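Local atomic coordinates of putative TIM-barrel metal-dependent hydrolase (Mycobacterium avium subsp. paratuberculosis S397, PDB entry 4DZI), a protein that is probably a metal-dependent hydrolase of the amidohydrolase superfamily, binding a pair of metal ions, cadmium in this crystal, at the mouth of a TIM barrel. Residues 115-121 and 161-166; 289-295 and 328-334; 302-307 and 321-326. All coordinates share one frame; numbering follows the deposited sequence. Where two conformers were deposited one is given.

Contact 1. Residues 115-121 and 161-166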
loop_
_atom_site.group_PDB
_atom_site.type_symbol
_atom_site.label_atom_id
_atom_site.label_comp_id
_atom_site.label_asym_id
_atom_site.label_seq_id
_atom_site.Cartn_x
_atom_site.Cartn_y
_atom_site.Cartn_z
ATOM N N ILE C 115 0.729 -20.012 -30.263
ATOM C CA ILE C 115 -0.218 -20.031 -29.147
ATOM C C ILE C 115 -1.429 -20.913 -29.512
ATOM O O ILE C 115 -2.110 -20.661 -30.527
ATOM C CB ILE C 115 -0.687 -18.598 -28.830
ATOM C CG1 ILE C 115 0.498 -17.733 -28.371
ATOM C CG2 ILE C 115 -1.755 -18.642 -27.743
ATOM C CD1 ILE C 115 0.112 -16.247 -28.288
ATOM N N GLU C 116 -1.681 -21.963 -28.720
ATOM C CA GLU C 116 -2.888 -22.757 -28.928
ATOM C C GLU C 116 -4.109 -22.013 -28.432
ATOM O O GLU C 116 -5.121 -21.891 -29.142
ATOM C CB GLU C 116 -2.825 -24.111 -28.208
ATOM C CG GLU C 116 -4.191 -24.773 -28.248
ATOM C CD GLU C 116 -4.233 -26.176 -27.661
ATOM O OE1 GLU C 116 -3.195 -26.703 -27.202
ATOM O OE2 GLU C 116 -5.345 -26.742 -27.660
ATOM N N THR C 117 -4.041 -21.503 -27.196
ATOM C CA THR C 117 -5.208 -20.815 -26.632
ATOM C C THR C 117 -4.722 -19.525 -25.984
ATOM O O THR C 117 -3.710 -19.545 -25.319
ATOM C CB THR C 117 -5.940 -21.683 -25.574
ATOM O OG1 THR C 117 -6.391 -22.912 -26.189
ATOM C CG2 THR C 117 -7.173 -20.982 -24.984
ATOM N N ALA C 118 -5.430 -18.434 -26.235
ATOM C CA ALA C 118 -5.118 -17.147 -25.615
ATOM C C ALA C 118 -6.308 -16.752 -24.762
ATOM O O ALA C 118 -7.455 -16.908 -25.217
ATOM C CB ALA C 118 -4.915 -16.107 -26.706
ATOM N N PHE C 119 -6.057 -16.180 -23.571
ATOM C CA PHE C 119 -7.140 -15.536 -22.792
ATOM C C PHE C 119 -7.234 -14.126 -23.365
ATOM O O PHE C 119 -6.235 -13.431 -23.419
ATOM C CB PHE C 119 -6.802 -15.463 -21.303
ATOM C CG PHE C 119 -6.730 -16.802 -20.603
ATOM C CD1 PHE C 119 -6.733 -18.011 -21.295
ATOM C CD2 PHE C 119 -6.620 -16.828 -19.220
ATOM C CE1 PHE C 119 -6.655 -19.221 -20.596
ATOM C CE2 PHE C 119 -6.542 -18.017 -18.522
ATOM C CZ PHE C 119 -6.571 -19.221 -19.212
ATOM N N MET C 120 -8.412 -13.726 -23.831
ATOM C CA MET C 120 -8.568 -12.434 -24.523
ATOM C C MET C 120 -9.299 -11.486 -23.577
ATOM O O MET C 120 -10.433 -11.765 -23.144
ATOM C CB MET C 120 -9.352 -12.590 -25.838
ATOM C CG MET C 120 -8.520 -13.202 -26.967
ATOM S SD MET C 120 -7.140 -12.163 -27.549
ATOM C CE MET C 120 -8.071 -10.779 -28.163
ATOM N N LEU C 121 -8.624 -10.390 -23.222
ATOM C CA LEU C 121 -9.021 -9.564 -22.092
ATOM C C LEU C 121 -9.183 -8.129 -22.585
ATOM O O LEU C 121 -8.565 -7.748 -23.563
ATOM C CB LEU C 121 -7.923 -9.622 -20.996
ATOM C CG LEU C 121 -7.504 -11.054 -20.646
ATOM C CD1 LEU C 121 -6.412 -11.047 -19.598
ATOM C CD2 LEU C 121 -8.679 -11.849 -20.093
ATOM N N HIS C 161 -11.874 -23.677 -29.644
ATOM C CA HIS C 161 -11.135 -23.542 -28.369
ATOM C C HIS C 161 -9.791 -22.852 -28.499
ATOM O O HIS C 161 -8.822 -23.214 -27.800
ATOM C CB HIS C 161 -11.022 -24.900 -27.649
ATOM C CG HIS C 161 -12.365 -25.521 -27.307
ATOM N ND1 HIS C 161 -13.359 -24.830 -26.703
ATOM C CD2 HIS C 161 -12.862 -26.817 -27.517
ATOM C CE1 HIS C 161 -14.437 -25.633 -26.550
ATOM N NE2 HIS C 161 -14.126 -26.846 -27.050
ATOM N N ARG C 162 -9.714 -21.837 -29.361
ATOM C CA ARG C 162 -8.487 -21.063 -29.527
ATOM C C ARG C 162 -8.525 -19.824 -28.617
ATOM O O ARG C 162 -7.479 -19.316 -28.223
ATOM C CB ARG C 162 -8.369 -20.552 -30.963
ATOM C CG ARG C 162 -8.231 -21.619 -32.060
ATOM C CD ARG C 162 -7.058 -22.573 -31.804
ATOM N NE ARG C 162 -5.735 -21.933 -31.786
ATOM C CZ ARG C 162 -5.051 -21.555 -32.863
ATOM N NH1 ARG C 162 -5.570 -21.720 -34.082
ATOM N NH2 ARG C 162 -3.860 -20.982 -32.749
ATOM N N ILE C 163 -9.724 -19.351 -28.292
ATOM C CA ILE C 163 -9.817 -18.077 -27.556
ATOM C C ILE C 163 -10.756 -18.186 -26.382
ATOM O O ILE C 163 -11.908 -18.593 -26.517
ATOM C CB ILE C 163 -10.222 -16.936 -28.510
ATOM C CG1 ILE C 163 -9.028 -16.601 -29.408
ATOM C CG2 ILE C 163 -10.776 -15.743 -27.731
ATOM C CD1 ILE C 163 -9.290 -15.547 -30.459
ATOM N N ILE C 164 -10.246 -17.867 -25.192
ATOM C CA ILE C 164 -11.115 -17.773 -24.027
ATOM C C ILE C 164 -11.339 -16.284 -23.789
ATOM O O ILE C 164 -10.438 -15.622 -23.280
ATOM C CB ILE C 164 -10.422 -18.403 -22.794
ATOM C CG1 ILE C 164 -10.164 -19.896 -23.035
ATOM C CG2 ILE C 164 -11.246 -18.171 -21.533
ATOM C CD1 ILE C 164 -11.421 -20.645 -23.375
ATOM N N ALA C 165 -12.477 -15.741 -24.224
ATOM C CA ALA C 165 -12.736 -14.308 -24.011
ATOM C C ALA C 165 -13.501 -14.164 -22.724
ATOM O O ALA C 165 -14.618 -14.630 -22.614
ATOM C CB ALA C 165 -13.518 -13.709 -25.196
ATOM N N ALA C 166 -12.897 -13.487 -21.748
ATOM C CA ALA C 166 -13.465 -13.412 -20.426
ATOM C C ALA C 166 -14.431 -12.239 -20.271
ATOM O O ALA C 166 -14.031 -11.069 -20.374
ATOM C CB ALA C 166 -12.316 -13.285 -19.414
HETATM O O HOH W 1 -7.483 -25.707 -29.060
HETATM O O HOH W 2 -12.409 -10.087 -22.334
#
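Residues A118, F119 and M120 pair with I163, I164 and A165 as neighbouring parallel strands, whose short axes approach to 4.6 Å and differ in direction by 22°. The amides of A118 and M120 give their hydrogens to R162 O and I164 O, the amide of I164 to A118 O; a weaker bond from A166 N to M120 O ends the ladder, and a water bridges M120 O and A166 O. Before the first rung, R162 turns back on itself, bent at chi2 and chi3, until its guanidinium lies edge-on to the backbone corner at E116. Its NE reaches E116 O at 2.7 Å and its NH2 meets I115 O at 2.8 Å, both acceptors lying in the guanidinium plane; NH2 also forms a salt bridge with D111 of helix 103-113. Strands 115-121 and 163-165 follow strand 9-15 in the TIM barrel, with 115-121 between the other two. T117 OG1 donates to H161 O at 2.9 Å, in the carbonyl plane, while its methyl CG2, anti to the backbone N, rests 3.7 Å from I164 CG1. On the same face as I164, the F119 ring runs alongside that side chain, with CD1 4.0 Å from I164 CB. On the other face, covered by helix 103-113 through R106 and I107, I163 CG2 presses tightly on M120 CG, at 3.5 Å.

Contact 2. Residues 289-295 and 328-334. With CD (cadmium ion), chain Q; CD (cadmium ion), chain P.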
loop_
_atom_site.group_PDB
_atom_site.type_symbol
_atom_site.label_atom_id
_atom_site.label_comp_id
_atom_site.label_asym_id
_atom_site.label_seq_id
_atom_site.Cartn_x
_atom_site.Cartn_y
_atom_site.Cartn_z
ATOM N N ALA C 289 -8.939 -18.599 -8.415
ATOM C CA ALA C 289 -8.722 -17.218 -8.809
ATOM C C ALA C 289 -7.394 -17.066 -9.519
ATOM O O ALA C 289 -6.424 -17.824 -9.292
ATOM C CB ALA C 289 -8.752 -16.305 -7.584
ATOM N N VAL C 290 -7.307 -16.056 -10.374
ATOM C CA VAL C 290 -6.049 -15.836 -11.100
ATOM C C VAL C 290 -5.785 -14.336 -11.158
ATOM O O VAL C 290 -6.675 -13.555 -11.450
ATOM C CB VAL C 290 -6.021 -16.451 -12.544
ATOM C CG1 VAL C 290 -7.192 -15.940 -13.398
ATOM C CG2 VAL C 290 -4.672 -16.170 -13.236
ATOM N N SER C 291 -4.527 -13.957 -10.897
ATOM C CA SER C 291 -4.076 -12.559 -10.990
ATOM C C SER C 291 -3.355 -12.354 -12.309
ATOM O O SER C 291 -2.400 -13.082 -12.604
ATOM C CB SER C 291 -3.126 -12.270 -9.810
ATOM O OG SER C 291 -2.449 -11.034 -10.009
ATOM N N ILE C 292 -3.835 -11.410 -13.120
ATOM C CA ILE C 292 -3.227 -11.156 -14.436
ATOM C C ILE C 292 -2.756 -9.697 -14.561
ATOM O O ILE C 292 -3.523 -8.764 -14.305
ATOM C CB ILE C 292 -4.255 -11.472 -15.559
ATOM C CG1 ILE C 292 -4.920 -12.846 -15.321
ATOM C CG2 ILE C 292 -3.589 -11.381 -16.938
ATOM C CD1 ILE C 292 -6.010 -13.201 -16.325
ATOM N N GLU C 293 -1.504 -9.531 -14.979
ATOM C CA GLU C 293 -0.882 -8.204 -15.188
ATOM C C GLU C 293 -0.810 -7.368 -13.930
ATOM O O GLU C 293 -0.776 -6.140 -13.998
ATOM C CB GLU C 293 -1.529 -7.398 -16.356
ATOM C CG GLU C 293 -0.491 -6.451 -17.004
ATOM C CD GLU C 293 -0.985 -5.584 -18.139
ATOM O OE1 GLU C 293 -0.382 -4.517 -18.349
ATOM O OE2 GLU C 293 -1.976 -5.951 -18.808
ATOM N N ASN C 294 -0.733 -8.038 -12.789
ATOM C CA ASN C 294 -0.561 -7.286 -11.541
ATOM C C ASN C 294 0.821 -7.492 -10.910
ATOM O O ASN C 294 1.078 -6.959 -9.804
ATOM C CB ASN C 294 -1.636 -7.754 -10.572
ATOM C CG ASN C 294 -3.036 -7.564 -11.140
ATOM O OD1 ASN C 294 -3.361 -6.493 -11.630
ATOM N ND2 ASN C 294 -3.846 -8.629 -11.102
ATOM N N GLY C 295 1.703 -8.264 -11.574
ATOM C CA GLY C 295 3.020 -8.675 -11.015
ATOM C C GLY C 295 2.822 -9.799 -9.998
ATOM O O GLY C 295 1.708 -10.207 -9.735
ATOM N N ASN C 328 -5.600 -21.849 -3.923
ATOM C CA ASN C 328 -6.696 -21.374 -4.754
ATOM C C ASN C 328 -6.342 -20.321 -5.798
ATOM O O ASN C 328 -7.208 -19.938 -6.569
ATOM C CB ASN C 328 -7.825 -20.841 -3.883
ATOM C CG ASN C 328 -8.453 -21.925 -3.035
ATOM O OD1 ASN C 328 -7.837 -22.405 -2.073
ATOM N ND2 ASN C 328 -9.684 -22.317 -3.381
ATOM N N VAL C 329 -5.101 -19.823 -5.779
ATOM C CA VAL C 329 -4.735 -18.639 -6.574
ATOM C C VAL C 329 -3.549 -18.940 -7.490
ATOM O O VAL C 329 -2.493 -19.420 -7.075
ATOM C CB VAL C 329 -4.410 -17.413 -5.683
ATOM C CG1 VAL C 329 -4.060 -16.162 -6.508
ATOM C CG2 VAL C 329 -5.578 -17.139 -4.722
ATOM N N TRP C 330 -3.741 -18.636 -8.776
ATOM C CA TRP C 330 -2.686 -18.675 -9.744
ATOM C C TRP C 330 -2.247 -17.263 -10.053
ATOM O O TRP C 330 -3.043 -16.343 -10.037
ATOM C CB TRP C 330 -3.243 -19.302 -11.037
ATOM C CG TRP C 330 -3.372 -20.815 -11.058
ATOM C CD1 TRP C 330 -2.595 -21.724 -11.771
ATOM C CD2 TRP C 330 -4.397 -21.627 -10.401
ATOM N NE1 TRP C 330 -3.046 -22.996 -11.568
ATOM C CE2 TRP C 330 -4.117 -23.003 -10.756
ATOM C CE3 TRP C 330 -5.461 -21.351 -9.555
ATOM C CZ2 TRP C 330 -4.898 -24.059 -10.286
ATOM C CZ3 TRP C 330 -6.228 -22.411 -9.077
ATOM C CH2 TRP C 330 -5.960 -23.739 -9.452
ATOM N N ILE C 331 -0.985 -17.111 -10.406
ATOM C CA ILE C 331 -0.420 -15.779 -10.643
ATOM C C ILE C 331 0.392 -15.714 -11.935
ATOM O O ILE C 331 1.335 -16.496 -12.128
ATOM C CB ILE C 331 0.494 -15.395 -9.475
ATOM C CG1 ILE C 331 -0.337 -15.302 -8.191
ATOM C CG2 ILE C 331 1.167 -14.053 -9.776
ATOM C CD1 ILE C 331 0.514 -15.113 -6.955
ATOM N N ALA C 332 0.033 -14.782 -12.826
ATOM C CA ALA C 332 0.898 -14.446 -13.960
ATOM C C ALA C 332 1.868 -13.353 -13.515
ATOM O O ALA C 332 1.454 -12.211 -13.319
ATOM C CB ALA C 332 0.064 -13.920 -15.140
ATOM N N PRO C 333 3.143 -13.684 -13.355
ATOM C CA PRO C 333 4.095 -12.675 -12.870
ATOM C C PRO C 333 4.510 -11.676 -13.953
ATOM O O PRO C 333 4.273 -11.870 -15.168
ATOM C CB PRO C 333 5.317 -13.524 -12.488
ATOM C CG PRO C 333 5.275 -14.652 -13.532
ATOM C CD PRO C 333 3.794 -14.991 -13.566
ATOM N N TYR C 334 5.161 -10.596 -13.526
ATOM C CA TYR C 334 5.820 -9.726 -14.495
ATOM C C TYR C 334 7.135 -10.407 -14.924
ATOM O O TYR C 334 7.717 -11.211 -14.177
ATOM C CB TYR C 334 6.075 -8.295 -13.927
ATOM C CG TYR C 334 4.864 -7.347 -13.835
ATOM C CD1 TYR C 334 3.830 -7.376 -14.774
ATOM C CD2 TYR C 334 4.784 -6.374 -12.825
ATOM C CE1 TYR C 334 2.748 -6.494 -14.689
ATOM C CE2 TYR C 334 3.707 -5.498 -12.741
ATOM C CZ TYR C 334 2.677 -5.556 -13.665
ATOM O OH TYR C 334 1.573 -4.667 -13.577
HETATM CD CD CD Q . -2.913 -7.686 -19.790
HETATM CD CD CD P . -1.278 -4.316 -20.545
HETATM O O HOH W 3 -0.378 -10.845 -11.629
HETATM O O HOH W 4 1.347 -3.242 -16.674
HETATM O O HOH W 5 1.765 -9.613 -14.068
HETATM O O HOH W 6 -3.155 -3.047 -19.525
#
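A332 O is met by two waters, at 2.7 and 2.8 Å, where the strands part. The nearer donates to it and accepts from G295 N; the other, which has further acceptors in reach, lies 2.9 Å from G295 O, accepts from N294 N and meets S291 OG at 2.6 Å. The S291 hydroxyl also receives N294 ND2, in the plane of the amide, and ND2 bonds F229 O as well. Upstream the two strands run parallel, with A289 N bonded to N328 O, W330 N to A289 O, S291 N to W330 O and A332 N to S291 O. These adjacent TIM-barrel strands carry E293 at the C-terminal end of 289-292, as expected for metal ligands in amidohydrolases. E293 CG stands anti to the backbone N (chi1 -151°) and the chain runs on extended, bringing OE2 to both cadmium ions, 2.2 Å from one and 2.5 Å from the other; OE1 binds only the second. D356 shares both metals. In one of its two conformers, Y334 lays a ring face over G295, whose CA is 3.6 Å from the ring centroid. V290 CG2 approaches W330 CB at 4.1 Å, the two side chains crossing at about a right angle.

Contact 3. Residues 302-307 and 321-326. With SO4 (sulfate ion), chain J.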
loop_
_atom_site.group_PDB
_atom_site.type_symbol
_atom_site.label_atom_id
_atom_site.label_comp_id
_atom_site.label_asym_id
_atom_site.label_seq_id
_atom_site.Cartn_x
_atom_site.Cartn_y
_atom_site.Cartn_z
ATOM N N LEU C 302 1.852 -9.842 1.230
ATOM C CA LEU C 302 0.545 -10.354 1.578
ATOM C C LEU C 302 0.705 -11.537 2.549
ATOM O O LEU C 302 -0.016 -11.613 3.553
ATOM C CB LEU C 302 -0.234 -10.740 0.303
ATOM C CG LEU C 302 -1.621 -11.330 0.557
ATOM C CD1 LEU C 302 -2.592 -10.324 1.151
ATOM C CD2 LEU C 302 -2.202 -11.853 -0.775
ATOM N N ILE C 303 1.635 -12.441 2.252
ATOM C CA ILE C 303 1.884 -13.611 3.111
ATOM C C ILE C 303 2.288 -13.156 4.532
ATOM O O ILE C 303 1.710 -13.624 5.512
ATOM C CB ILE C 303 2.921 -14.591 2.490
ATOM C CG1 ILE C 303 2.269 -15.385 1.349
ATOM C CG2 ILE C 303 3.466 -15.574 3.541
ATOM C CD1 ILE C 303 3.268 -16.127 0.500
ATOM N N LYS C 304 3.192 -12.192 4.626
ATOM C CA LYS C 304 3.630 -11.672 5.938
ATOM C C LYS C 304 2.449 -11.135 6.717
ATOM O O LYS C 304 2.250 -11.456 7.892
ATOM C CB LYS C 304 4.666 -10.563 5.774
ATOM C CG LYS C 304 5.189 -10.035 7.106
ATOM C CD LYS C 304 6.543 -9.357 6.926
ATOM C CE LYS C 304 7.110 -8.843 8.242
ATOM N NZ LYS C 304 6.638 -7.456 8.524
ATOM N N ARG C 305 1.645 -10.313 6.058
ATOM C CA ARG C 305 0.491 -9.690 6.729
ATOM C C ARG C 305 -0.608 -10.693 7.057
ATOM O O ARG C 305 -1.284 -10.563 8.083
ATOM C CB ARG C 305 -0.039 -8.563 5.843
ATOM C CG ARG C 305 0.956 -7.414 5.714
ATOM C CD ARG C 305 0.578 -6.450 4.582
ATOM N NE ARG C 305 1.496 -5.297 4.573
ATOM C CZ ARG C 305 1.681 -4.487 3.533
ATOM N NH1 ARG C 305 2.509 -3.451 3.623
ATOM N NH2 ARG C 305 1.054 -4.720 2.376
ATOM N N LEU C 306 -0.830 -11.698 6.196
ATOM C CA LEU C 306 -1.854 -12.701 6.508
ATOM C C LEU C 306 -1.432 -13.506 7.736
ATOM O O LEU C 306 -2.269 -13.801 8.581
ATOM C CB LEU C 306 -2.073 -13.660 5.324
ATOM C CG LEU C 306 -2.802 -12.989 4.172
ATOM C CD1 LEU C 306 -2.771 -13.944 2.984
ATOM C CD2 LEU C 306 -4.239 -12.636 4.568
ATOM N N LYS C 307 -0.141 -13.829 7.805
ATOM C CA LYS C 307 0.381 -14.623 8.922
ATOM C C LYS C 307 0.186 -13.854 10.234
ATOM O O LYS C 307 -0.161 -14.431 11.271
ATOM C CB LYS C 307 1.870 -14.904 8.738
ATOM C CG LYS C 307 2.237 -16.038 7.806
ATOM C CD LYS C 307 3.735 -16.315 7.949
ATOM C CE LYS C 307 4.285 -17.188 6.830
ATOM N NZ LYS C 307 3.567 -18.488 6.711
ATOM N N PRO C 321 -4.672 -18.934 6.087
ATOM C CA PRO C 321 -4.924 -18.072 4.916
ATOM C C PRO C 321 -3.777 -18.126 3.874
ATOM O O PRO C 321 -4.001 -17.866 2.668
ATOM C CB PRO C 321 -5.044 -16.662 5.562
ATOM C CG PRO C 321 -4.098 -16.756 6.749
ATOM C CD PRO C 321 -4.426 -18.137 7.310
ATOM N N VAL C 322 -2.564 -18.454 4.307
ATOM C CA VAL C 322 -1.457 -18.611 3.379
ATOM C C VAL C 322 -1.637 -19.864 2.516
ATOM O O VAL C 322 -1.308 -19.870 1.328
ATOM C CB VAL C 322 -0.103 -18.665 4.099
ATOM C CG1 VAL C 322 1.011 -18.898 3.106
ATOM C CG2 VAL C 322 0.107 -17.369 4.887
ATOM N N GLU C 323 -2.116 -20.944 3.129
ATOM C CA GLU C 323 -2.378 -22.150 2.356
ATOM C C GLU C 323 -3.525 -21.936 1.360
ATOM O O GLU C 323 -3.518 -22.517 0.277
ATOM C CB GLU C 323 -2.639 -23.342 3.278
ATOM C CG GLU C 323 -1.365 -23.778 4.003
ATOM C CD GLU C 323 -0.174 -23.939 3.059
ATOM O OE1 GLU C 323 -0.296 -24.745 2.115
ATOM O OE2 GLU C 323 0.880 -23.271 3.246
ATOM N N GLN C 324 -4.501 -21.113 1.735
ATOM C CA GLN C 324 -5.572 -20.740 0.802
ATOM C C GLN C 324 -4.986 -19.988 -0.359
ATOM O O GLN C 324 -5.351 -20.248 -1.492
ATOM C CB GLN C 324 -6.667 -19.911 1.472
ATOM C CG GLN C 324 -7.488 -20.731 2.470
ATOM C CD GLN C 324 -8.560 -19.905 3.119
ATOM O OE1 GLN C 324 -8.428 -18.687 3.222
ATOM N NE2 GLN C 324 -9.643 -20.555 3.564
ATOM N N LEU C 325 -4.064 -19.065 -0.092
ATOM C CA LEU C 325 -3.386 -18.371 -1.212
ATOM C C LEU C 325 -2.690 -19.360 -2.150
ATOM O O LEU C 325 -2.816 -19.267 -3.383
ATOM C CB LEU C 325 -2.397 -17.314 -0.705
ATOM C CG LEU C 325 -1.517 -16.617 -1.748
ATOM C CD1 LEU C 325 -2.357 -15.716 -2.676
ATOM C CD2 LEU C 325 -0.434 -15.811 -1.018
ATOM N N ARG C 326 -1.956 -20.312 -1.574
ATOM C CA ARG C 326 -1.194 -21.277 -2.347
ATOM C C ARG C 326 -2.082 -22.277 -3.066
ATOM O O ARG C 326 -1.709 -22.788 -4.128
ATOM C CB ARG C 326 -0.227 -22.055 -1.458
ATOM C CG ARG C 326 0.779 -21.135 -0.825
ATOM C CD ARG C 326 1.717 -21.850 0.161
ATOM N NE ARG C 326 2.952 -21.080 0.234
ATOM C CZ ARG C 326 3.690 -20.914 1.325
ATOM N NH1 ARG C 326 3.313 -21.488 2.468
ATOM N NH2 ARG C 326 4.799 -20.163 1.260
HETATM S S SO4 J . 2.385 -1.991 0.133
HETATM O O1 SO4 J . 1.834 -1.695 1.440
HETATM O O2 SO4 J . 3.667 -2.747 0.114
HETATM O O3 SO4 J . 1.390 -2.974 -0.383
HETATM O O4 SO4 J . 2.386 -1.005 -0.932
#
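Apolar packing carries the contact between I303, L306 and K307 on helix 298-312 and P321, V322 and L325 on helix 321-328. I303 supplies two branches: CG1 reaches L325 CD2 at 3.6 Å, while CG2, anti to the backbone N, meets V322 CG2 at 4.0 Å. I303 crosses both partners at about a right angle. L306 CB meets P321 CG at 4.0 Å, and the aliphatic CG of K307 lies 3.9 Å from V322 CG2. L302 CD2 lies more loosely against L325 CD1, at 4.3 Å. No hydrogen bond joins the two segments. Among the charged groups, R326 NH1 forms a salt bridge with E323 OE2 in the guanidinium plane, and V322 CG1 lies against one guanidinium face; R326 NE goes on to V345 O. R305 extends from the other flank of its helix to salt bridges with D264 and D265 of the second subunit, and its NH1 bonds O1 of a sulfate ion at 2.9 Å. This ion, probably from the crystallisation liquor, also bonds R301 and R266 and, on the second subunit, R266 and R305. With the short axes 9.7 Å apart and 147° between their directions, this is a roughly antiparallel helix pair of the outer layer of a TIM barrel.

Following the chain from the N terminus, contact 1 comes first: strand 115-121 leads through helix 136-153 to strand 163-165, a beta-alpha-beta crossover closed by their parallel pairing. Contact 2 opens much later, at strand 289-292, and closes at strand 329-331. Between those strands the chain folds out through helices 298-312 and 321-328, which pack together as contact 3, so contact 3 lies wholly within the span of contact 2 and contact 1 precedes both. Contacts 1 and 2 meet in the barrel interior, where L121 CD1 packs on I292 CG2 at 3.9 Å, near the cadmium pair. Contact 3, centred about 15 Å from the centre of contact 2, belongs to the helical exterior and the subunit interface.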